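Local structure of hypothetical protein (Pseudomonas aeruginosa, 2IGS) at residues D62-L68 with V127-D131; S101-N105 with M167-E171; V150-N155 with L209-F214; L156-P161 with G180-R184. The protein is of unknown function, but belongs to the DUF3218 family of the lysozyme clan, so a distant relationship to lysozyme-like proteins is likely without establishing any activity. All blocks are in the same frame, centred on the assembly; numbering follows the deposited sequence.

Contact 1 of 4, residues D62-L68 with V127-D131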
loop_
_atom_site.group_PDB
_atom_site.type_symbol
_atom_site.label_atom_id
_atom_site.label_comp_id
_atom_site.label_asym_id
_atom_site.label_seq_id
_atom_site.Cartn_x
_atom_site.Cartn_y
_atom_site.Cartn_z
ATOM N N ASP F 62 39.433 15.893 -22.054
ATOM C CA ASP F 62 38.331 16.656 -22.666
ATOM C C ASP F 62 38.747 18.117 -22.844
ATOM O O ASP F 62 39.180 18.755 -21.870
ATOM C CB ASP F 62 37.087 16.522 -21.765
ATOM C CG ASP F 62 35.894 17.369 -22.228
ATOM O OD1 ASP F 62 35.211 16.998 -23.207
ATOM O OD2 ASP F 62 35.614 18.393 -21.588
ATOM N N GLN F 63 38.609 18.614 -24.076
ATOM C CA GLN F 63 38.908 20.005 -24.447
ATOM C C GLN F 63 38.191 21.071 -23.603
ATOM O O GLN F 63 38.809 22.070 -23.222
ATOM C CB GLN F 63 38.633 20.235 -25.947
ATOM C CG GLN F 63 39.536 19.422 -26.894
ATOM C CD GLN F 63 39.135 19.507 -28.367
ATOM O OE1 GLN F 63 37.949 19.468 -28.716
ATOM N NE2 GLN F 63 40.132 19.598 -29.237
ATOM N N GLN F 64 36.905 20.868 -23.309
ATOM C CA GLN F 64 36.116 21.867 -22.546
ATOM C C GLN F 64 36.501 21.888 -21.068
ATOM O O GLN F 64 36.565 22.942 -20.438
ATOM C CB GLN F 64 34.603 21.680 -22.712
ATOM C CG GLN F 64 34.050 22.074 -24.086
ATOM C CD GLN F 64 32.528 22.018 -24.131
ATOM O OE1 GLN F 64 31.947 21.099 -24.711
ATOM N NE2 GLN F 64 31.872 23.003 -23.506
ATOM N N TYR F 65 36.740 20.703 -20.527
ATOM C CA TYR F 65 37.321 20.555 -19.200
ATOM C C TYR F 65 38.662 21.310 -19.048
ATOM O O TYR F 65 38.843 22.090 -18.115
ATOM C CB TYR F 65 37.476 19.070 -18.890
ATOM C CG TYR F 65 38.142 18.785 -17.568
ATOM C CD1 TYR F 65 37.631 19.314 -16.389
ATOM C CD2 TYR F 65 39.248 17.956 -17.493
ATOM C CE1 TYR F 65 38.225 19.051 -15.175
ATOM C CE2 TYR F 65 39.868 17.690 -16.274
ATOM C CZ TYR F 65 39.345 18.246 -15.130
ATOM O OH TYR F 65 39.903 17.993 -13.910
ATOM N N SER F 66 39.576 21.078 -19.984
ATOM C CA SER F 66 40.886 21.721 -20.030
ATOM C C SER F 66 40.802 23.231 -20.155
ATOM O O SER F 66 41.549 23.955 -19.482
ATOM C CB SER F 66 41.714 21.157 -21.192
ATOM O OG SER F 66 41.762 19.738 -21.097
ATOM N N THR F 67 39.888 23.704 -21.005
ATOM C CA THR F 67 39.625 25.140 -21.139
ATOM C C THR F 67 39.208 25.779 -19.806
ATOM O O THR F 67 39.721 26.813 -19.425
ATOM C CB THR F 67 38.630 25.404 -22.265
ATOM O OG1 THR F 67 39.242 25.013 -23.504
ATOM C CG2 THR F 67 38.230 26.912 -22.349
ATOM N N LEU F 68 38.311 25.132 -19.087
ATOM C CA LEU F 68 37.941 25.562 -17.744
ATOM C C LEU F 68 39.138 25.703 -16.811
ATOM O O LEU F 68 39.196 26.638 -16.008
ATOM C CB LEU F 68 36.964 24.547 -17.143
ATOM C CG LEU F 68 35.463 24.914 -17.132
ATOM C CD1 LEU F 68 35.034 26.066 -18.106
ATOM C CD2 LEU F 68 34.551 23.700 -17.259
ATOM N N VAL F 127 26.808 19.059 -18.365
ATOM C CA VAL F 127 28.003 18.226 -18.204
ATOM C C VAL F 127 29.140 18.974 -17.457
ATOM O O VAL F 127 29.907 18.365 -16.690
ATOM C CB VAL F 127 28.520 17.707 -19.598
ATOM C CG1 VAL F 127 29.797 16.941 -19.451
ATOM C CG2 VAL F 127 27.490 16.823 -20.291
ATOM N N TYR F 128 29.242 20.285 -17.682
ATOM C CA TYR F 128 30.300 21.135 -17.097
ATOM C C TYR F 128 29.816 21.979 -15.919
ATOM O O TYR F 128 28.646 22.364 -15.882
ATOM C CB TYR F 128 30.917 22.002 -18.196
ATOM C CG TYR F 128 31.486 21.117 -19.276
ATOM C CD1 TYR F 128 32.672 20.421 -19.069
ATOM C CD2 TYR F 128 30.798 20.913 -20.459
ATOM C CE1 TYR F 128 33.177 19.578 -20.029
ATOM C CE2 TYR F 128 31.288 20.058 -21.438
ATOM C CZ TYR F 128 32.478 19.384 -21.203
ATOM O OH TYR F 128 32.987 18.551 -22.169
ATOM N N PRO F 129 30.706 22.280 -14.944
ATOM C CA PRO F 129 30.192 22.971 -13.759
ATOM C C PRO F 129 29.743 24.389 -14.065
ATOM O O PRO F 129 28.900 24.933 -13.365
ATOM C CB PRO F 129 31.391 22.961 -12.794
ATOM C CG PRO F 129 32.580 22.848 -13.672
ATOM C CD PRO F 129 32.149 22.014 -14.838
ATOM N N THR F 130 30.301 24.971 -15.122
ATOM C CA THR F 130 29.992 26.323 -15.533
ATOM C C THR F 130 28.852 26.392 -16.551
ATOM O O THR F 130 28.577 27.458 -17.102
ATOM C CB THR F 130 31.215 26.974 -16.175
ATOM O OG1 THR F 130 31.712 26.101 -17.194
ATOM C CG2 THR F 130 32.312 27.210 -15.129
ATOM N N ASP F 131 28.197 25.269 -16.829
ATOM C CA ASP F 131 27.159 25.276 -17.860
ATOM C C ASP F 131 25.970 26.152 -17.419
ATOM O O ASP F 131 25.610 26.228 -16.210
ATOM C CB ASP F 131 26.688 23.847 -18.196
ATOM C CG ASP F 131 27.535 23.168 -19.290
ATOM O OD1 ASP F 131 28.258 23.849 -20.041
ATOM O OD2 ASP F 131 27.480 21.923 -19.404
#

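Contact 2 of 4, residues S101-N105 with M167-E171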
loop_
_atom_site.group_PDB
_atom_site.type_symbol
_atom_site.label_atom_id
_atom_site.label_comp_id
_atom_site.label_asym_id
_atom_site.label_seq_id
_atom_site.Cartn_x
_atom_site.Cartn_y
_atom_site.Cartn_z
ATOM N N SER F 101 32.959 29.704 2.938
ATOM C CA SER F 101 31.581 29.369 2.585
ATOM C C SER F 101 31.485 27.974 1.973
ATOM O O SER F 101 30.597 27.200 2.336
ATOM C CB SER F 101 30.951 30.448 1.676
ATOM O OG SER F 101 30.700 29.999 0.343
HETATM N N MSE F 102 32.414 27.641 1.073
HETATM C CA MSE F 102 32.493 26.291 0.534
HETATM C C MSE F 102 32.680 25.224 1.589
HETATM O O MSE F 102 32.101 24.154 1.468
HETATM C CB MSE F 102 33.605 26.164 -0.487
HETATM C CG MSE F 102 33.228 26.674 -1.841
HETATM SE SE MSE F 102 34.229 25.845 -3.259
HETATM C CE MSE F 102 35.943 25.568 -2.394
ATOM N N ALA F 103 33.483 25.507 2.615
ATOM C CA ALA F 103 33.764 24.532 3.659
ATOM C C ALA F 103 32.489 24.237 4.438
ATOM O O ALA F 103 32.139 23.085 4.637
ATOM C CB ALA F 103 34.864 25.046 4.590
ATOM N N GLN F 104 31.792 25.301 4.842
ATOM C CA GLN F 104 30.542 25.214 5.591
ATOM C C GLN F 104 29.428 24.552 4.781
ATOM O O GLN F 104 28.705 23.693 5.305
ATOM C CB GLN F 104 30.110 26.605 6.094
ATOM C CG GLN F 104 31.027 27.174 7.192
ATOM C CD GLN F 104 30.823 28.667 7.476
ATOM O OE1 GLN F 104 30.271 29.410 6.655
ATOM N NE2 GLN F 104 31.289 29.113 8.648
ATOM N N ASN F 105 29.303 24.931 3.511
ATOM C CA ASN F 105 28.257 24.366 2.663
ATOM C C ASN F 105 28.456 22.877 2.392
ATOM O O ASN F 105 27.515 22.086 2.534
ATOM C CB ASN F 105 28.028 25.206 1.399
ATOM C CG ASN F 105 27.334 26.552 1.719
ATOM O OD1 ASN F 105 26.466 26.616 2.600
ATOM N ND2 ASN F 105 27.729 27.627 1.021
HETATM N N MSE F 167 21.171 31.365 1.502
HETATM C CA MSE F 167 22.386 30.756 0.975
HETATM C C MSE F 167 23.637 31.487 1.460
HETATM O O MSE F 167 23.680 32.708 1.464
HETATM C CB MSE F 167 22.345 30.736 -0.548
HETATM C CG MSE F 167 21.475 29.623 -1.089
HETATM SE SE MSE F 167 21.057 29.760 -2.980
HETATM C CE MSE F 167 19.332 28.935 -2.820
ATOM N N THR F 168 24.648 30.732 1.870
ATOM C CA THR F 168 25.949 31.309 2.238
ATOM C C THR F 168 26.866 31.379 0.993
ATOM O O THR F 168 27.330 30.348 0.473
ATOM C CB THR F 168 26.608 30.503 3.372
ATOM O OG1 THR F 168 25.658 30.316 4.421
ATOM C CG2 THR F 168 27.802 31.239 3.930
ATOM N N LEU F 169 27.115 32.603 0.534
ATOM C CA LEU F 169 27.728 32.856 -0.765
ATOM C C LEU F 169 28.501 34.179 -0.749
ATOM O O LEU F 169 27.974 35.186 -0.256
ATOM C CB LEU F 169 26.613 32.902 -1.808
ATOM C CG LEU F 169 26.804 32.489 -3.265
ATOM C CD1 LEU F 169 27.638 31.238 -3.438
ATOM C CD2 LEU F 169 25.423 32.295 -3.865
ATOM N N PRO F 170 29.754 34.193 -1.260
ATOM C CA PRO F 170 30.470 35.474 -1.354
ATOM C C PRO F 170 29.701 36.489 -2.195
ATOM O O PRO F 170 28.946 36.101 -3.108
ATOM C CB PRO F 170 31.793 35.116 -2.051
ATOM C CG PRO F 170 31.576 33.777 -2.657
ATOM C CD PRO F 170 30.572 33.080 -1.768
ATOM N N GLU F 171 29.899 37.766 -1.863
ATOM C CA GLU F 171 29.239 38.916 -2.490
ATOM C C GLU F 171 29.138 38.831 -4.015
ATOM O O GLU F 171 28.049 38.974 -4.581
ATOM C CB GLU F 171 29.964 40.216 -2.108
ATOM C CG GLU F 171 29.720 40.691 -0.680
ATOM C CD GLU F 171 30.597 41.880 -0.272
ATOM O OE1 GLU F 171 30.864 42.761 -1.121
ATOM O OE2 GLU F 171 31.013 41.928 0.907
HETATM O O HOH W 1 24.298 27.737 1.539
#

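Contact 3 of 4, residues V150-N155 with L209-F214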
loop_
_atom_site.group_PDB
_atom_site.type_symbol
_atom_site.label_atom_id
_atom_site.label_comp_id
_atom_site.label_asym_id
_atom_site.label_seq_id
_atom_site.Cartn_x
_atom_site.Cartn_y
_atom_site.Cartn_z
ATOM N N VAL F 150 21.660 26.253 -13.967
ATOM C CA VAL F 150 23.078 26.546 -13.944
ATOM C C VAL F 150 23.847 25.432 -13.244
ATOM O O VAL F 150 23.397 24.896 -12.218
ATOM C CB VAL F 150 23.288 27.955 -13.264
ATOM C CG1 VAL F 150 24.728 28.217 -12.910
ATOM C CG2 VAL F 150 22.745 29.044 -14.154
ATOM N N SER F 151 24.993 25.058 -13.799
ATOM C CA SER F 151 25.849 24.039 -13.189
ATOM C C SER F 151 25.100 22.717 -12.973
ATOM O O SER F 151 24.208 22.350 -13.738
ATOM C CB SER F 151 26.424 24.551 -11.851
ATOM O OG SER F 151 27.447 23.704 -11.364
ATOM N N TYR F 152 25.473 21.996 -11.925
ATOM C CA TYR F 152 24.961 20.648 -11.711
ATOM C C TYR F 152 23.648 20.635 -10.925
ATOM O O TYR F 152 23.546 20.054 -9.836
ATOM C CB TYR F 152 26.035 19.786 -11.053
ATOM C CG TYR F 152 27.290 19.601 -11.908
ATOM C CD1 TYR F 152 27.195 19.284 -13.268
ATOM C CD2 TYR F 152 28.570 19.691 -11.343
ATOM C CE1 TYR F 152 28.313 19.088 -14.031
ATOM C CE2 TYR F 152 29.699 19.486 -12.113
ATOM C CZ TYR F 152 29.564 19.199 -13.457
ATOM O OH TYR F 152 30.688 18.977 -14.229
ATOM N N GLY F 153 22.636 21.283 -11.488
ATOM C CA GLY F 153 21.338 21.374 -10.817
ATOM C C GLY F 153 20.956 22.642 -10.074
ATOM O O GLY F 153 19.913 22.647 -9.388
ATOM N N VAL F 154 21.743 23.723 -10.203
ATOM C CA VAL F 154 21.312 25.034 -9.636
ATOM C C VAL F 154 20.179 25.674 -10.460
ATOM O O VAL F 154 20.400 26.417 -11.413
ATOM C CB VAL F 154 22.480 26.050 -9.385
ATOM C CG1 VAL F 154 21.982 27.268 -8.562
ATOM C CG2 VAL F 154 23.616 25.384 -8.684
ATOM N N ASN F 155 18.959 25.402 -10.037
ATOM C CA ASN F 155 17.768 25.843 -10.728
ATOM C C ASN F 155 17.340 27.220 -10.245
ATOM O O ASN F 155 16.630 27.366 -9.236
ATOM C CB ASN F 155 16.648 24.817 -10.516
ATOM C CG ASN F 155 15.537 24.934 -11.566
ATOM O OD1 ASN F 155 15.176 26.035 -12.003
ATOM N ND2 ASN F 155 14.996 23.797 -11.973
ATOM N N LEU F 209 28.812 28.136 -5.951
ATOM C CA LEU F 209 27.385 28.342 -6.115
ATOM C C LEU F 209 26.653 27.031 -5.891
ATOM O O LEU F 209 25.632 27.009 -5.168
ATOM C CB LEU F 209 27.075 28.885 -7.529
ATOM C CG LEU F 209 25.616 29.063 -7.992
ATOM C CD1 LEU F 209 24.937 30.188 -7.187
ATOM C CD2 LEU F 209 25.502 29.352 -9.514
ATOM N N LEU F 210 27.182 25.953 -6.494
ATOM C CA LEU F 210 26.579 24.621 -6.420
ATOM C C LEU F 210 26.372 24.163 -4.974
ATOM O O LEU F 210 25.304 23.682 -4.614
ATOM C CB LEU F 210 27.432 23.584 -7.176
ATOM C CG LEU F 210 26.919 22.136 -7.185
ATOM C CD1 LEU F 210 25.710 21.986 -8.127
ATOM C CD2 LEU F 210 28.014 21.153 -7.579
ATOM N N LEU F 211 27.417 24.302 -4.175
ATOM C CA LEU F 211 27.388 23.901 -2.777
ATOM C C LEU F 211 26.500 24.819 -1.936
ATOM O O LEU F 211 25.827 24.350 -1.041
ATOM C CB LEU F 211 28.821 23.884 -2.218
ATOM C CG LEU F 211 29.751 22.835 -2.834
ATOM C CD1 LEU F 211 31.157 22.941 -2.269
ATOM C CD2 LEU F 211 29.178 21.425 -2.675
ATOM N N ALA F 212 26.495 26.116 -2.229
ATOM C CA ALA F 212 25.626 27.046 -1.501
ATOM C C ALA F 212 24.141 26.700 -1.640
ATOM O O ALA F 212 23.402 26.646 -0.654
ATOM C CB ALA F 212 25.876 28.494 -1.972
ATOM N N TYR F 213 23.725 26.522 -2.888
ATOM C CA TYR F 213 22.385 26.110 -3.281
ATOM C C TYR F 213 22.016 24.785 -2.627
ATOM O O TYR F 213 21.046 24.704 -1.878
ATOM C CB TYR F 213 22.363 25.983 -4.799
ATOM C CG TYR F 213 21.067 25.471 -5.391
ATOM C CD1 TYR F 213 19.993 26.329 -5.605
ATOM C CD2 TYR F 213 20.942 24.140 -5.808
ATOM C CE1 TYR F 213 18.797 25.873 -6.155
ATOM C CE2 TYR F 213 19.739 23.667 -6.374
ATOM C CZ TYR F 213 18.676 24.539 -6.540
ATOM O OH TYR F 213 17.484 24.110 -7.090
ATOM N N PHE F 214 22.813 23.752 -2.880
ATOM C CA PHE F 214 22.483 22.413 -2.394
ATOM C C PHE F 214 22.581 22.244 -0.892
ATOM O O PHE F 214 22.071 21.277 -0.343
ATOM C CB PHE F 214 23.284 21.324 -3.135
ATOM C CG PHE F 214 22.616 20.857 -4.394
ATOM C CD1 PHE F 214 21.463 20.073 -4.333
ATOM C CD2 PHE F 214 23.098 21.238 -5.630
ATOM C CE1 PHE F 214 20.824 19.660 -5.495
ATOM C CE2 PHE F 214 22.474 20.828 -6.791
ATOM C CZ PHE F 214 21.342 20.026 -6.727
#

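Contact 4 of 4, residues L156-P161 with G180-R184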
loop_
_atom_site.group_PDB
_atom_site.type_symbol
_atom_site.label_atom_id
_atom_site.label_comp_id
_atom_site.label_asym_id
_atom_site.label_seq_id
_atom_site.Cartn_x
_atom_site.Cartn_y
_atom_site.Cartn_z
ATOM N N LEU F 156 17.767 28.234 -10.985
ATOM C CA LEU F 156 17.558 29.603 -10.574
ATOM C C LEU F 156 16.089 30.034 -10.740
ATOM O O LEU F 156 15.600 30.843 -9.963
ATOM C CB LEU F 156 18.527 30.537 -11.330
ATOM C CG LEU F 156 20.037 30.414 -11.089
ATOM C CD1 LEU F 156 20.777 31.462 -11.924
ATOM C CD2 LEU F 156 20.388 30.574 -9.622
ATOM N N ARG F 157 15.418 29.475 -11.747
ATOM C CA ARG F 157 14.020 29.755 -12.082
ATOM C C ARG F 157 13.096 29.394 -10.938
ATOM O O ARG F 157 12.099 30.053 -10.657
ATOM C CB ARG F 157 13.608 28.929 -13.302
ATOM C CG ARG F 157 12.111 28.958 -13.643
ATOM C CD ARG F 157 11.687 30.326 -14.145
ATOM N NE ARG F 157 10.260 30.395 -14.439
ATOM C CZ ARG F 157 9.322 30.640 -13.528
ATOM N NH1 ARG F 157 9.658 30.833 -12.255
ATOM N NH2 ARG F 157 8.042 30.680 -13.877
ATOM N N THR F 158 13.483 28.328 -10.270
ATOM C CA THR F 158 12.669 27.690 -9.302
ATOM C C THR F 158 13.059 28.134 -7.881
ATOM O O THR F 158 12.290 27.972 -6.931
ATOM C CB THR F 158 12.829 26.195 -9.577
ATOM O OG1 THR F 158 11.589 25.676 -10.071
ATOM C CG2 THR F 158 13.360 25.422 -8.408
ATOM N N LEU F 159 14.254 28.698 -7.759
ATOM C CA LEU F 159 14.797 29.126 -6.484
ATOM C C LEU F 159 13.992 30.273 -5.875
ATOM O O LEU F 159 13.625 31.242 -6.548
ATOM C CB LEU F 159 16.265 29.515 -6.667
ATOM C CG LEU F 159 17.072 30.137 -5.548
ATOM C CD1 LEU F 159 17.009 29.262 -4.330
ATOM C CD2 LEU F 159 18.471 30.263 -6.053
ATOM N N THR F 160 13.708 30.141 -4.589
ATOM C CA THR F 160 12.869 31.096 -3.871
ATOM C C THR F 160 13.713 32.308 -3.439
ATOM O O THR F 160 14.880 32.129 -3.045
ATOM C CB THR F 160 12.254 30.377 -2.656
ATOM O OG1 THR F 160 11.171 29.533 -3.085
ATOM C CG2 THR F 160 11.755 31.346 -1.639
ATOM N N PRO F 161 13.145 33.547 -3.505
ATOM C CA PRO F 161 13.882 34.724 -3.021
ATOM C C PRO F 161 14.309 34.579 -1.557
ATOM O O PRO F 161 15.339 35.132 -1.160
ATOM C CB PRO F 161 12.864 35.871 -3.164
ATOM C CG PRO F 161 11.525 35.208 -3.257
ATOM C CD PRO F 161 11.813 33.930 -4.011
ATOM N N GLY F 180 19.066 36.375 -11.965
ATOM C CA GLY F 180 18.388 35.221 -12.580
ATOM C C GLY F 180 17.367 34.518 -11.694
ATOM O O GLY F 180 16.575 33.732 -12.187
ATOM N N VAL F 181 17.361 34.806 -10.391
ATOM C CA VAL F 181 16.479 34.088 -9.455
ATOM C C VAL F 181 15.021 34.294 -9.856
ATOM O O VAL F 181 14.528 35.405 -9.859
ATOM C CB VAL F 181 16.717 34.505 -7.974
ATOM C CG1 VAL F 181 15.698 33.848 -7.032
ATOM C CG2 VAL F 181 18.138 34.162 -7.533
ATOM N N GLY F 182 14.337 33.206 -10.191
ATOM C CA GLY F 182 12.939 33.277 -10.634
ATOM C C GLY F 182 12.701 33.862 -12.016
ATOM O O GLY F 182 11.564 34.036 -12.424
ATOM N N LEU F 183 13.764 34.137 -12.771
ATOM C CA LEU F 183 13.587 34.844 -14.048
ATOM C C LEU F 183 13.065 33.932 -15.175
ATOM O O LEU F 183 13.654 32.878 -15.451
ATOM C CB LEU F 183 14.872 35.591 -14.440
ATOM C CG LEU F 183 14.721 36.647 -15.543
ATOM C CD1 LEU F 183 14.102 37.903 -14.985
ATOM C CD2 LEU F 183 16.090 36.959 -16.158
ATOM N N ARG F 184 11.947 34.328 -15.795
ATOM C CA ARG F 184 11.348 33.587 -16.923
ATOM C C ARG F 184 12.076 33.927 -18.229
ATOM O O ARG F 184 12.591 35.032 -18.381
ATOM C CB ARG F 184 9.832 33.860 -17.034
ATOM C CG ARG F 184 8.999 33.171 -15.943
ATOM C CD ARG F 184 7.622 33.805 -15.657
ATOM N NE ARG F 184 7.271 33.622 -14.242
ATOM C CZ ARG F 184 6.037 33.559 -13.736
ATOM N NH1 ARG F 184 4.967 33.651 -14.512
ATOM N NH2 ARG F 184 5.876 33.390 -12.432
#

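Contact 1 of 4, residues D62-L68 with V127-D131
The first turns of helix 63-82, opening at its N-cap residue D62, face a type I beta turn from Y128 to D131 that leads into strand 132-134. The two backbones stay well apart: the closest CA pairs are Y65 with Y128 at 7.4 Å and L68 with T130 at 8.3 Å, so side chains must bridge the gap. The turn is closed by D131 N to Y128 O (3.1 Å) and braced by Y128 N to D131 OD2 (3.0 Å). From it the Y128 ring reaches the helix start, where its OH donates to D62 OD2 at 2.7 Å. One face of the ring is covered by Q64, whose CB lies 3.9 Å from the ring centroid and 28° off the normal, a CH-pi contact. One helical turn on, L68 packs its CD2 on P129 CD (3.8 Å) and Y128 CB (4.1 Å), while L68 CD1 meets T130 OG1 at 3.4 Å. F52, outside both segments, meets the Y128 ring nearly parallel and also stacks on Y65. D62 OD2 accepts both the capping bond from Y65 N (2.8 Å) and the Y128 hydroxyl, so one carboxylate oxygen couples the helix terminus to the entry of the small antiparallel sheet.

Contact 2 of 4, residues S101-N105 with M167-E171
N105 adopts an m rotamer (chi1 -71°, chi2 -37°) that holds its amide against the backbone of T168, and both ends of the amide are used. N105 ND2 donates to T168 O at 2.8 Å with an N-H...O angle of 139°, while N105 OD1 accepts from a water at 2.7 Å that in turn accepts from T168 N at 3.0 Å. Both backbone polar atoms of T168 are thus met from the helix, the carbonyl directly and the amide through water. S101, one helical turn earlier, has an unusual chi1 of 112°, between wells. Its OG lies 3.4 Å from T168 O, at best a weak bond, and 3.7 Å from P170 CD. T168 itself is an m rotamer (chi1 -50°), with CG2 4.0 Å from S101 CB and 4.1 Å from Q104 OE1, so its methyl rests over the helix surface. The contact joins the middle of helix 87-113 to the linker between helices 161-165 and 171-177, with P170 as N-cap of the latter; N105 also packs on A212 and A215 of helix 203-216, and M102, pointing away, meets helix 35-48.

Contact 3 of 4, residues V150-N155 with L209-F214
Apolar contacts dominate this buried interface. V154 is central: its CG1 lies 4.1 Å from L209 CG and 3.7 Å from Y213 CD1, and its CG2 4.0 Å from L210 CD1. V150 CG1 meets L209 CD2 at 3.7 Å. The Y213 ring adds a CH-pi contact, V154 CA lying 3.9 Å from its centroid and 13° off the normal. The segment 150-155 forms the turn of the beta hairpin joining strands 148-150 and 154-155, and packs against helix 203-216. V150 and V154 form a hydrogen-bonded antiparallel pair (V150 N to V154 O, 2.9 Å; the reverse bond weak), and Y152 centres an inverse gamma turn. Carbonyl-to-ring approaches follow: Y152 O is 3.3 Å from F214 CE2, and G153 O is 3.2 Å from Y213 CE2. A CB on G153 would lie a tight 3.1 Å from F214 CZ; at phi/psi 101°/9° it would also jam against the preceding carbonyl O, which alone calls for glycine. N155 ND2 finds its partner outside, S139 OG of the second subunit.

Contact 4 of 4, residues L156-P161 with G180-R184
A type II beta turn, G180 to L183, docks against the loop that follows the hairpin strand 154-155. G180 accepts L183 N at its O (2.9 Å); a CB on it would lie a tight 3.2 Å from L156 CD1. V181 follows, its CA forming a CA-H...O contact with L156 O at 3.4 Å and its CG1 3.4 Å from L159 O. G182 takes the positive-phi corner (72°/7°), which favours glycine. Its N donates to L156 O at 2.7 Å with a nearly straight N-H...O angle of 176°, and its CA approaches R157 O at 3.3 Å. The CA-to-CB bond of L183 points away from 156-161, and its side chain touches helix 190-200; L183 O lies 3.5 Å from R157 CD. At R184 two like charges meet; E145, salt-bridged to R157 NH2 and in a long, weak ion pair with R184 NH1, is consistent with offsetting them. R184 CG covers one face of the R157 guanidinium, and R157 NH2 lies 3.1 Å from R184 NE, two donors without a bond.

From the N terminus, contact 1 opens at the start of helix 63-82 and closes at 127-131, but contact 2 has already opened on helix 87-113, so the two cross; their centres lie 23 Å apart on opposite sides of the chain's centre. Contact 3 opens at 150-155, after contact 1 has closed, and contact 4 at 156-161. Contact 2 then closes at 167-171, crossing both, followed by contact 4 at 180-184 and finally contact 3 on helix 203-216, so contact 3 encloses contact 4. Contact 3 touches the other three, so helix 63-82, helix 87-113, the hairpin 148-155 and the loops 156-161 and 180-184 are linked to one another and to helix 203-216.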